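Local structure of lipopolysaccharide biosynthesis protein wbpB (Thermus thermophilus HB27, 3OA0) at residues L156-G161 against W225-D230; K152-T157 against R247-D252; G179-I184 against T210-Y215. The protein is probably an NAD-dependent dehydrogenase of the Gfo/Idh/MocA family that oxidises a UDP-linked N-acetylated sugar acid in lipopolysaccharide biosynthesis. All coordinates share one frame; numbering follows the deposited sequence.

Contact 1. Residues L156-G161 against W225-D230; sequences LTYVTG and WFLSID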
loop_
_atom_site.group_PDB
_atom_site.type_symbol
_atom_site.label_atom_id
_atom_site.label_comp_id
_atom_site.label_asym_id
_atom_site.label_seq_id
_atom_site.Cartn_x
_atom_site.Cartn_y
_atom_site.Cartn_z
ATOM N N LEU A 156 -17.067 18.062 30.798
ATOM C CA LEU A 156 -16.235 16.927 30.378
ATOM C C LEU A 156 -15.068 17.494 29.576
ATOM O O LEU A 156 -15.277 18.265 28.615
ATOM C CB LEU A 156 -17.016 16.006 29.436
ATOM C CG LEU A 156 -16.095 14.852 29.049
ATOM C CD1 LEU A 156 -16.693 13.562 29.592
ATOM C CD2 LEU A 156 -15.877 14.798 27.584
ATOM N N THR A 157 -13.860 17.103 29.955
ATOM C CA THR A 157 -12.696 17.609 29.230
ATOM C C THR A 157 -11.790 16.439 28.878
ATOM O O THR A 157 -11.468 15.587 29.710
ATOM C CB THR A 157 -11.889 18.576 30.107
ATOM O OG1 THR A 157 -12.758 19.635 30.538
ATOM C CG2 THR A 157 -10.757 19.196 29.272
ATOM N N TYR A 158 -11.416 16.351 27.616
ATOM C CA TYR A 158 -10.455 15.341 27.294
ATOM C C TYR A 158 -9.433 15.835 26.298
ATOM O O TYR A 158 -9.790 16.204 25.178
ATOM C CB TYR A 158 -11.164 14.118 26.764
ATOM C CG TYR A 158 -10.193 13.039 26.418
ATOM C CD1 TYR A 158 -9.150 12.733 27.288
ATOM C CD2 TYR A 158 -10.317 12.325 25.239
ATOM C CE1 TYR A 158 -8.259 11.710 27.014
ATOM C CE2 TYR A 158 -9.399 11.333 24.927
ATOM C CZ TYR A 158 -8.377 11.030 25.824
ATOM O OH TYR A 158 -7.475 10.048 25.520
ATOM N N VAL A 159 -8.170 15.836 26.733
ATOM C CA VAL A 159 -7.061 16.349 25.940
ATOM C C VAL A 159 -6.030 15.249 25.891
ATOM O O VAL A 159 -5.563 14.790 26.934
ATOM C CB VAL A 159 -6.387 17.502 26.665
ATOM C CG1 VAL A 159 -5.200 18.009 25.855
ATOM C CG2 VAL A 159 -7.380 18.619 26.907
ATOM N N THR A 160 -5.682 14.792 24.691
ATOM C CA THR A 160 -4.818 13.623 24.593
ATOM C C THR A 160 -3.817 13.911 23.501
ATOM O O THR A 160 -4.163 13.808 22.324
ATOM C CB THR A 160 -5.656 12.365 24.319
ATOM O OG1 THR A 160 -4.797 11.234 24.408
ATOM C CG2 THR A 160 -6.361 12.366 22.958
ATOM N N GLY A 161 -2.647 14.406 23.910
ATOM C CA GLY A 161 -1.611 14.886 22.995
ATOM C C GLY A 161 -1.257 13.749 22.042
ATOM O O GLY A 161 -1.194 12.587 22.430
ATOM N N TRP A 225 -18.751 20.092 26.791
ATOM C CA TRP A 225 -17.653 19.153 26.544
ATOM C C TRP A 225 -16.574 19.773 25.676
ATOM O O TRP A 225 -16.902 20.620 24.827
ATOM C CB TRP A 225 -18.118 17.857 25.860
ATOM C CG TRP A 225 -18.950 18.044 24.589
ATOM C CD1 TRP A 225 -20.321 18.250 24.505
ATOM C CD2 TRP A 225 -18.470 18.074 23.238
ATOM N NE1 TRP A 225 -20.694 18.418 23.196
ATOM C CE2 TRP A 225 -19.584 18.287 22.403
ATOM C CE3 TRP A 225 -17.205 17.897 22.657
ATOM C CZ2 TRP A 225 -19.480 18.333 21.003
ATOM C CZ3 TRP A 225 -17.101 17.967 21.268
ATOM C CH2 TRP A 225 -18.236 18.187 20.460
ATOM N N PHE A 226 -15.327 19.321 25.855
ATOM C CA PHE A 226 -14.163 19.861 25.114
ATOM C C PHE A 226 -13.201 18.710 24.877
ATOM O O PHE A 226 -12.833 18.012 25.836
ATOM C CB PHE A 226 -13.408 20.897 25.953
ATOM C CG PHE A 226 -12.189 21.511 25.266
ATOM C CD1 PHE A 226 -12.305 22.673 24.521
ATOM C CD2 PHE A 226 -10.935 20.944 25.400
ATOM C CE1 PHE A 226 -11.184 23.259 23.917
ATOM C CE2 PHE A 226 -9.831 21.515 24.803
ATOM C CZ PHE A 226 -9.942 22.668 24.063
ATOM N N LEU A 227 -12.840 18.507 23.615
ATOM C CA LEU A 227 -11.958 17.420 23.220
ATOM C C LEU A 227 -10.819 17.986 22.402
ATOM O O LEU A 227 -11.074 18.700 21.431
ATOM C CB LEU A 227 -12.689 16.451 22.266
ATOM C CG LEU A 227 -13.891 15.723 22.868
ATOM C CD1 LEU A 227 -14.700 14.940 21.798
ATOM C CD2 LEU A 227 -13.508 14.837 24.054
ATOM N N SER A 228 -9.589 17.580 22.717
ATOM C CA SER A 228 -8.435 18.078 21.961
ATOM C C SER A 228 -7.278 17.075 21.823
ATOM O O SER A 228 -7.005 16.213 22.685
ATOM C CB SER A 228 -7.978 19.443 22.493
ATOM O OG SER A 228 -6.969 20.016 21.657
ATOM N N ILE A 229 -6.639 17.143 20.662
ATOM C CA ILE A 229 -5.371 16.445 20.488
ATOM C C ILE A 229 -4.171 17.382 20.624
ATOM O O ILE A 229 -3.046 16.971 20.380
ATOM C CB ILE A 229 -5.273 15.653 19.151
ATOM C CG1 ILE A 229 -5.481 16.608 17.972
ATOM C CG2 ILE A 229 -6.218 14.425 19.176
ATOM C CD1 ILE A 229 -5.075 16.090 16.554
ATOM N N ASP A 230 -4.382 18.635 20.991
ATOM C CA ASP A 230 -3.254 19.547 21.196
ATOM C C ASP A 230 -2.879 19.637 22.674
ATOM O O ASP A 230 -3.643 20.212 23.464
ATOM C CB ASP A 230 -3.636 20.928 20.710
ATOM C CG ASP A 230 -2.518 21.916 20.925
ATOM O OD1 ASP A 230 -1.546 21.508 21.603
ATOM O OD2 ASP A 230 -2.653 23.060 20.452
#
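Leu-227 sets its CD2 methyl against the stem of Tyr-158, 3.7 Å from Tyr-158 CB, and touches the tyrosine ring at its edge, near the ring plane. The same methyl lies 4.3 Å from Leu-156 CD2, which also lies 4.2 Å from Trp-225 CB. These four residues occupy one face of a parallel strand pair, 156-160 beside 225-228, with axes only 2° off parallel. Trp-225 turns its indole away from the partner strand, to meet Phe-189 of helix 186-196 edge-to-face. Tyr-158 has CG anti to its backbone N (chi1 -180°), which leads the ring away from strand 225-228; its hydroxyl accepts a weak bond from Thr-160 OG1.

On the other face, Phe-226 is met at its edge by Val-159 CG2, 4.3 Å from Phe-226 CE2, while CG2 of Thr-157 approaches the ring obliquely. Val-159 CG1 reaches past the end of the partner strand to Asp-230 O, at 3.6 Å. The polar end of Thr-157 is held by His-308.

Four backbone bonds cross here: Leu-156 O takes Phe-226 N, Tyr-158 N gives to Phe-226 O at 2.8 Å, Tyr-158 O takes Ser-228 N, and Thr-160 N gives to Ser-228 O. Thr-157 and Val-159 turn their backbone groups to strand 245-251. The second strand ends in an ST turn, in which Ser-228 OG accepts from Asp-230 N at 3.0 Å and also bonds Thr-210 O. Tyr-158 and Thr-160, both known to bind 2-oxoglutarate, here touch the bound nucleotide sugar. A buried, largely apolar pair with backbone bonds on both sides of strand 152-160 is consistent with a well-ordered position for these two residues.

Contact 2. Residues K152-T157 against R247-D252; sequences KDVVLT and RSIAVD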
loop_
_atom_site.group_PDB
_atom_site.type_symbol
_atom_site.label_atom_id
_atom_site.label_comp_id
_atom_site.label_asym_id
_atom_site.label_seq_id
_atom_site.Cartn_x
_atom_site.Cartn_y
_atom_site.Cartn_z
ATOM N N LYS A 152 -27.971 16.397 36.038
ATOM C CA LYS A 152 -26.689 16.859 36.560
ATOM C C LYS A 152 -26.108 17.890 35.602
ATOM O O LYS A 152 -26.384 17.838 34.404
ATOM C CB LYS A 152 -25.689 15.700 36.648
ATOM C CG LYS A 152 -26.173 14.599 37.571
ATOM C CD LYS A 152 -26.083 15.120 39.008
ATOM C CE LYS A 152 -27.300 14.729 39.825
ATOM N NZ LYS A 152 -27.084 13.330 40.297
ATOM N N ASP A 153 -25.313 18.814 36.126
ATOM C CA ASP A 153 -24.533 19.689 35.249
ATOM C C ASP A 153 -23.125 19.120 35.172
ATOM O O ASP A 153 -22.476 18.952 36.197
ATOM C CB ASP A 153 -24.510 21.155 35.685
ATOM C CG ASP A 153 -25.874 21.818 35.414
ATOM O OD1 ASP A 153 -26.242 22.046 34.231
ATOM O OD2 ASP A 153 -26.635 21.979 36.386
ATOM N N VAL A 154 -22.681 18.829 33.957
ATOM C CA VAL A 154 -21.426 18.076 33.796
ATOM C C VAL A 154 -20.501 18.908 32.932
ATOM O O VAL A 154 -20.944 19.477 31.936
ATOM C CB VAL A 154 -21.730 16.771 33.071
ATOM C CG1 VAL A 154 -20.449 15.941 32.729
ATOM C CG2 VAL A 154 -22.671 15.951 33.896
ATOM N N VAL A 155 -19.227 18.973 33.295
ATOM C CA VAL A 155 -18.176 19.482 32.429
ATOM C C VAL A 155 -17.222 18.327 32.089
ATOM O O VAL A 155 -16.666 17.650 32.969
ATOM C CB VAL A 155 -17.391 20.613 33.111
ATOM C CG1 VAL A 155 -16.253 21.144 32.245
ATOM C CG2 VAL A 155 -18.360 21.740 33.591
ATOM N N LEU A 156 -17.067 18.062 30.798
ATOM C CA LEU A 156 -16.235 16.927 30.378
ATOM C C LEU A 156 -15.068 17.494 29.576
ATOM O O LEU A 156 -15.277 18.265 28.615
ATOM C CB LEU A 156 -17.016 16.006 29.436
ATOM C CG LEU A 156 -16.095 14.852 29.049
ATOM C CD1 LEU A 156 -16.693 13.562 29.592
ATOM C CD2 LEU A 156 -15.877 14.798 27.584
ATOM N N THR A 157 -13.860 17.103 29.955
ATOM C CA THR A 157 -12.696 17.609 29.230
ATOM C C THR A 157 -11.790 16.439 28.878
ATOM O O THR A 157 -11.468 15.587 29.710
ATOM C CB THR A 157 -11.889 18.576 30.107
ATOM O OG1 THR A 157 -12.758 19.635 30.538
ATOM C CG2 THR A 157 -10.757 19.196 29.272
ATOM N N ARG A 247 -7.839 14.076 31.371
ATOM C CA ARG A 247 -9.257 13.760 31.392
ATOM C C ARG A 247 -9.843 14.443 32.647
ATOM O O ARG A 247 -9.120 14.756 33.597
ATOM C CB ARG A 247 -9.474 12.248 31.389
ATOM C CG ARG A 247 -10.406 11.749 32.499
ATOM C CD ARG A 247 -9.761 11.357 33.868
ATOM N NE ARG A 247 -9.466 9.925 34.037
ATOM C CZ ARG A 247 -9.275 9.072 33.024
ATOM N NH1 ARG A 247 -9.331 9.478 31.756
ATOM N NH2 ARG A 247 -9.035 7.792 33.261
ATOM N N SER A 248 -11.145 14.712 32.640
ATOM C CA SER A 248 -11.823 15.274 33.808
ATOM C C SER A 248 -13.276 15.216 33.392
ATOM O O SER A 248 -13.647 15.718 32.333
ATOM C CB SER A 248 -11.374 16.714 34.035
ATOM O OG SER A 248 -12.357 17.477 34.729
ATOM N N ILE A 249 -14.063 14.472 34.148
ATOM C CA ILE A 249 -15.499 14.626 34.122
ATOM C C ILE A 249 -15.868 15.162 35.507
ATOM O O ILE A 249 -15.549 14.529 36.512
ATOM C CB ILE A 249 -16.226 13.294 33.917
ATOM C CG1 ILE A 249 -15.846 12.686 32.563
ATOM C CG2 ILE A 249 -17.744 13.533 34.028
ATOM C CD1 ILE A 249 -16.303 11.240 32.336
ATOM N N ALA A 250 -16.479 16.339 35.565
ATOM C CA ALA A 250 -17.014 16.870 36.816
ATOM C C ALA A 250 -18.524 16.873 36.764
ATOM O O ALA A 250 -19.140 17.319 35.788
ATOM C CB ALA A 250 -16.485 18.286 37.101
ATOM N N VAL A 251 -19.127 16.359 37.824
ATOM C CA VAL A 251 -20.583 16.208 37.903
ATOM C C VAL A 251 -21.056 17.069 39.079
ATOM O O VAL A 251 -20.628 16.868 40.226
ATOM C CB VAL A 251 -20.975 14.742 38.119
ATOM C CG1 VAL A 251 -22.476 14.623 38.348
ATOM C CG2 VAL A 251 -20.513 13.927 36.914
ATOM N N ASP A 252 -21.824 18.104 38.754
ATOM C CA ASP A 252 -22.185 19.117 39.737
ATOM C C ASP A 252 -20.979 19.680 40.497
ATOM O O ASP A 252 -20.958 19.685 41.738
ATOM C CB ASP A 252 -23.198 18.562 40.745
ATOM C CG ASP A 252 -24.604 18.447 40.175
ATOM O OD1 ASP A 252 -24.868 18.893 39.030
ATOM O OD2 ASP A 252 -25.461 17.904 40.908
HETATM O O HOH W 1 -19.783 19.901 36.965
HETATM O O HOH W 2 -26.840 20.746 38.960
HETATM O O HOH W 3 -14.532 18.943 34.177
#
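Val-154, Leu-156, Ile-249 and Val-251 line one face of an antiparallel pair in the mixed sheet of the C-terminal alpha/beta domain, strand 152-157 running against 247-251. Backbone bonds supply the frame: Val-155 with Ala-250 and Thr-157 with Ser-248 are the hydrogen-bonded pairs, the return bond from Ser-248 N to Thr-157 O being weak. Where the second strand ends, Asp-252 replaces a backbone acceptor with its carboxylate: OD1 takes Asp-153 N at 2.9 Å, met nearly along the C-O axis and almost straight (170°), while Asp-252 N returns a bond to Asp-153 O.

Charge gathers at this end. The carboxylates of Asp-153 and Asp-252 lie near each other, and a water donating to Asp-153 OD2 and Asp-252 OD1 would probably ease their repulsion; Arg-222 forms a salt bridge with Asp-153. Lys-152 bends over Val-251, its CD 3.7 Å from Val-251 CG1, and its ammonium goes to Glu-148. Farther along the pair, another water joins Val-155 O to Ser-248 OG, which also bonds Glu-255. Arg-247, seen to bind 2-oxoglutarate, begins its segment; Phe-258 holds the guanidinium by its backbone O and a cation-pi contact.

Apolar contact falls on the face beneath helix 186-196. Leu-156 CD1 meets Ile-249 CG1, at a separation too short to trust. Val-154 and Ile-249 lie side by side, with Val-154 CG1 3.8 Å from Ile-249 CG2.

Contact 3. Residues G179-I184 against T210-Y215; sequences GLATNI and TVNAGY. With HP7 ((2S,3S,4R,5R,6R)-5-acetamido-6-[[[(2R,3S,4R,5R)-5-(2,4-dioxopyrimidin-1-yl)-3,4-dihydroxy-oxolan-2-yl]methoxy-hydroxy-phosphoryl]oxy-hydroxy-phosphoryl]oxy-3,4-dihydroxy-oxane-2-carboxylic acid), chain F.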
loop_
_atom_site.group_PDB
_atom_site.type_symbol
_atom_site.label_atom_id
_atom_site.label_comp_id
_atom_site.label_asym_id
_atom_site.label_seq_id
_atom_site.Cartn_x
_atom_site.Cartn_y
_atom_site.Cartn_z
ATOM N N GLY A 179 -13.868 11.646 12.118
ATOM C CA GLY A 179 -13.622 12.943 12.740
ATOM C C GLY A 179 -13.100 12.828 14.166
ATOM O O GLY A 179 -13.237 11.798 14.831
ATOM N N LEU A 180 -12.450 13.889 14.633
ATOM C CA LEU A 180 -11.921 13.964 16.002
ATOM C C LEU A 180 -12.922 13.510 17.064
ATOM O O LEU A 180 -12.620 12.666 17.925
ATOM C CB LEU A 180 -11.597 15.431 16.241
ATOM C CG LEU A 180 -10.672 15.763 17.393
ATOM C CD1 LEU A 180 -9.554 14.802 17.161
ATOM C CD2 LEU A 180 -10.154 17.203 17.307
ATOM N N ALA A 181 -14.105 14.129 17.041
ATOM C CA ALA A 181 -15.121 13.855 18.046
ATOM C C ALA A 181 -15.474 12.364 18.086
ATOM O O ALA A 181 -15.749 11.852 19.185
ATOM C CB ALA A 181 -16.398 14.631 17.749
ATOM N N THR A 182 -15.566 11.734 16.914
ATOM C CA THR A 182 -15.771 10.269 16.856
ATOM C C THR A 182 -14.533 9.570 17.410
ATOM O O THR A 182 -14.576 8.833 18.402
ATOM C CB THR A 182 -16.103 9.761 15.452
ATOM O OG1 THR A 182 -17.359 10.309 15.014
ATOM C CG2 THR A 182 -16.276 8.226 15.401
ATOM N N ASN A 183 -13.386 9.850 16.800
ATOM C CA ASN A 183 -12.253 8.979 17.068
ATOM C C ASN A 183 -11.668 9.215 18.457
ATOM O O ASN A 183 -11.300 8.263 19.130
ATOM C CB ASN A 183 -11.164 9.119 16.007
ATOM C CG ASN A 183 -10.047 8.109 16.211
ATOM O OD1 ASN A 183 -10.277 6.915 16.053
ATOM N ND2 ASN A 183 -8.878 8.577 16.630
ATOM N N ILE A 184 -11.525 10.442 18.928
ATOM C CA ILE A 184 -11.098 10.471 20.315
ATOM C C ILE A 184 -12.225 10.700 21.316
ATOM O O ILE A 184 -11.944 10.696 22.520
ATOM C CB ILE A 184 -9.995 11.483 20.591
ATOM C CG1 ILE A 184 -10.555 12.898 20.594
ATOM C CG2 ILE A 184 -8.830 11.354 19.589
ATOM C CD1 ILE A 184 -9.879 13.722 21.658
ATOM N N THR A 210 -7.666 20.378 15.577
ATOM C CA THR A 210 -7.175 19.860 16.855
ATOM C C THR A 210 -8.149 19.954 18.050
ATOM O O THR A 210 -7.813 19.510 19.139
ATOM C CB THR A 210 -5.852 20.548 17.250
ATOM O OG1 THR A 210 -6.155 21.939 17.373
ATOM C CG2 THR A 210 -4.722 20.361 16.180
ATOM N N VAL A 211 -9.325 20.527 17.849
ATOM C CA VAL A 211 -10.252 20.869 18.920
ATOM C C VAL A 211 -11.679 20.650 18.459
ATOM O O VAL A 211 -12.037 21.130 17.391
ATOM C CB VAL A 211 -10.134 22.382 19.283
ATOM C CG1 VAL A 211 -11.301 22.774 20.227
ATOM C CG2 VAL A 211 -8.796 22.625 19.950
ATOM N N ASN A 212 -12.493 19.913 19.223
ATOM C CA ASN A 212 -13.944 19.881 18.961
ATOM C C ASN A 212 -14.507 20.210 20.335
ATOM O O ASN A 212 -13.956 19.735 21.353
ATOM C CB ASN A 212 -14.552 18.499 18.559
ATOM C CG ASN A 212 -14.382 18.115 17.073
ATOM O OD1 ASN A 212 -14.964 17.127 16.629
ATOM N ND2 ASN A 212 -13.588 18.858 16.314
ATOM N N ALA A 213 -15.582 20.994 20.383
ATOM C CA ALA A 213 -16.178 21.369 21.682
ATOM C C ALA A 213 -17.638 21.688 21.533
ATOM O O ALA A 213 -18.043 22.127 20.463
ATOM C CB ALA A 213 -15.469 22.552 22.334
ATOM N N GLY A 214 -18.429 21.491 22.593
ATOM C CA GLY A 214 -19.856 21.803 22.426
ATOM C C GLY A 214 -20.723 21.575 23.651
ATOM O O GLY A 214 -20.218 21.616 24.782
ATOM N N TYR A 215 -22.008 21.326 23.426
ATOM C CA TYR A 215 -22.953 21.237 24.543
ATOM C C TYR A 215 -23.962 20.150 24.211
ATOM O O TYR A 215 -24.403 20.051 23.065
ATOM C CB TYR A 215 -23.647 22.591 24.722
ATOM C CG TYR A 215 -24.801 22.555 25.701
ATOM C CD1 TYR A 215 -24.562 22.546 27.069
ATOM C CD2 TYR A 215 -26.116 22.470 25.260
ATOM C CE1 TYR A 215 -25.618 22.528 27.983
ATOM C CE2 TYR A 215 -27.183 22.435 26.165
ATOM C CZ TYR A 215 -26.924 22.477 27.527
ATOM O OH TYR A 215 -27.983 22.438 28.421
HETATM N N1 HP7 F . -0.979 5.936 21.868
HETATM C C2 HP7 F . -0.337 5.293 20.900
HETATM O O2 HP7 F . 0.850 4.921 21.066
HETATM N N3 HP7 F . -0.984 5.072 19.745
HETATM C C4 HP7 F . -2.256 5.457 19.482
HETATM O O4 HP7 F . -2.768 5.188 18.361
HETATM C C5 HP7 F . -2.925 6.134 20.496
HETATM C C6 HP7 F . -2.244 6.353 21.701
HETATM P PA HP7 F . -3.662 7.289 25.931
HETATM P PB HP7 F . -5.582 5.551 24.735
HETATM O "O'P" HP7 F . -5.666 8.814 20.152
HETATM O "O'Q" HP7 F . -6.061 7.530 18.479
HETATM C "C1'" HP7 F . -7.292 6.619 23.003
HETATM O O1A HP7 F . -3.473 8.704 25.445
HETATM O O1B HP7 F . -6.673 5.978 25.697
HETATM C C1C HP7 F . -0.141 6.055 23.064
HETATM C "C2'" HP7 F . -8.688 6.057 22.723
HETATM N "N2'" HP7 F . -9.168 5.308 23.884
HETATM O O2A HP7 F . -4.499 7.002 27.156
HETATM O O2B HP7 F . -4.866 4.232 24.964
HETATM C C2C HP7 F . -0.342 7.326 23.866
HETATM O O2C HP7 F . 0.672 8.241 23.453
HETATM C "C3'" HP7 F . -8.814 5.414 21.337
HETATM O "O3'" HP7 F . -10.199 5.136 21.065
HETATM O O3A HP7 F . -4.339 6.581 24.649
HETATM O O3B HP7 F . -6.293 5.629 23.282
HETATM C C3C HP7 F . -0.075 6.859 25.285
HETATM O O3C HP7 F . 1.330 6.975 25.522
HETATM C "C4'" HP7 F . -8.210 6.322 20.258
HETATM O "O4'" HP7 F . -8.188 5.692 18.965
HETATM C C4C HP7 F . -0.431 5.384 25.303
HETATM O O4C HP7 F . -0.297 4.935 23.951
HETATM C "C5'" HP7 F . -6.805 6.781 20.656
HETATM O "O5'" HP7 F . -6.933 7.457 21.904
HETATM C C5C HP7 F . -1.863 5.316 25.813
HETATM O O5C HP7 F . -2.198 6.659 26.165
HETATM C "C6'" HP7 F . -6.142 7.748 19.707
HETATM C "C7'" HP7 F . -9.422 5.953 25.030
HETATM O "O7'" HP7 F . -9.405 7.173 25.060
HETATM C "C8'" HP7 F . -9.727 5.234 26.312
#
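Behind the nucleotide-sugar and cofactor site, the short helix 180-183 meets the start of strand 211-218, where Leu-180 and Ala-181 close on the side chain of Asn-212. The asparagine points its OD1 into the first turn of the helix. There it accepts a weak, bent bond from Ala-181 N (3.1 Å, 126°) and lies just as near to the methyl, 3.1 Å from Ala-181 CB. The other end of the amide is pinned within its own strand: ND2 gives a straight bond to Val-211 O at 3.0 Å, approaching from above the carbonyl plane, and this fixes the amide's rotation with OD1 toward the helix. Leu-180 packs alongside, CB near the amide and CD2 3.5 Å from Val-211 N.

Gly-179 occupies the N-cap position, and its positive phi would drive a side chain into the carbonyl oxygen of the residue before; its O accepts from Asn-183 N at 2.8 Å. Asn-183, which is seen to bind NAD, faces the ligands, ND2 3.5 Å from O'Q of the sugar carboxylate of HP7; Asn-82 and Tyr-166 hold its amide.

A leucine in place of Asn-212 would probably leave Ala-181 N without this weak acceptor and Val-211 O without its donor, and loosen the seat of the helix's first turn. Trp-225 of strand 221-228 and Arg-207 of strand 199-207, the two strands flanking 211-218, also touch Asn-212, while Ile-184 packs on Tyr-158 and Thr-160 of strand 152-160.

All three contacts belong to one mixed sheet. Contacts 1 and 2 share strand 152-160 and place its two neighbours on it, 221-228 parallel and 245-251 antiparallel, whereas contact 3 joins strand 211-218, the next one beyond 221-228, to a short helix. Contact 1 is buried, its side chains chiefly aromatic and aliphatic; contact 2 is only partly buried, with carboxylates at its exposed end and waters bridging the strands. Contact 3, also partly buried, is much smaller and centres on one amide and a leucine. Contacts 1 and 3 touch through Leu-227 N and Asn-212 O, a probable hydrogen bond, contacts 1 and 2 through Tyr-158 and Arg-247, while contacts 2 and 3 do not meet.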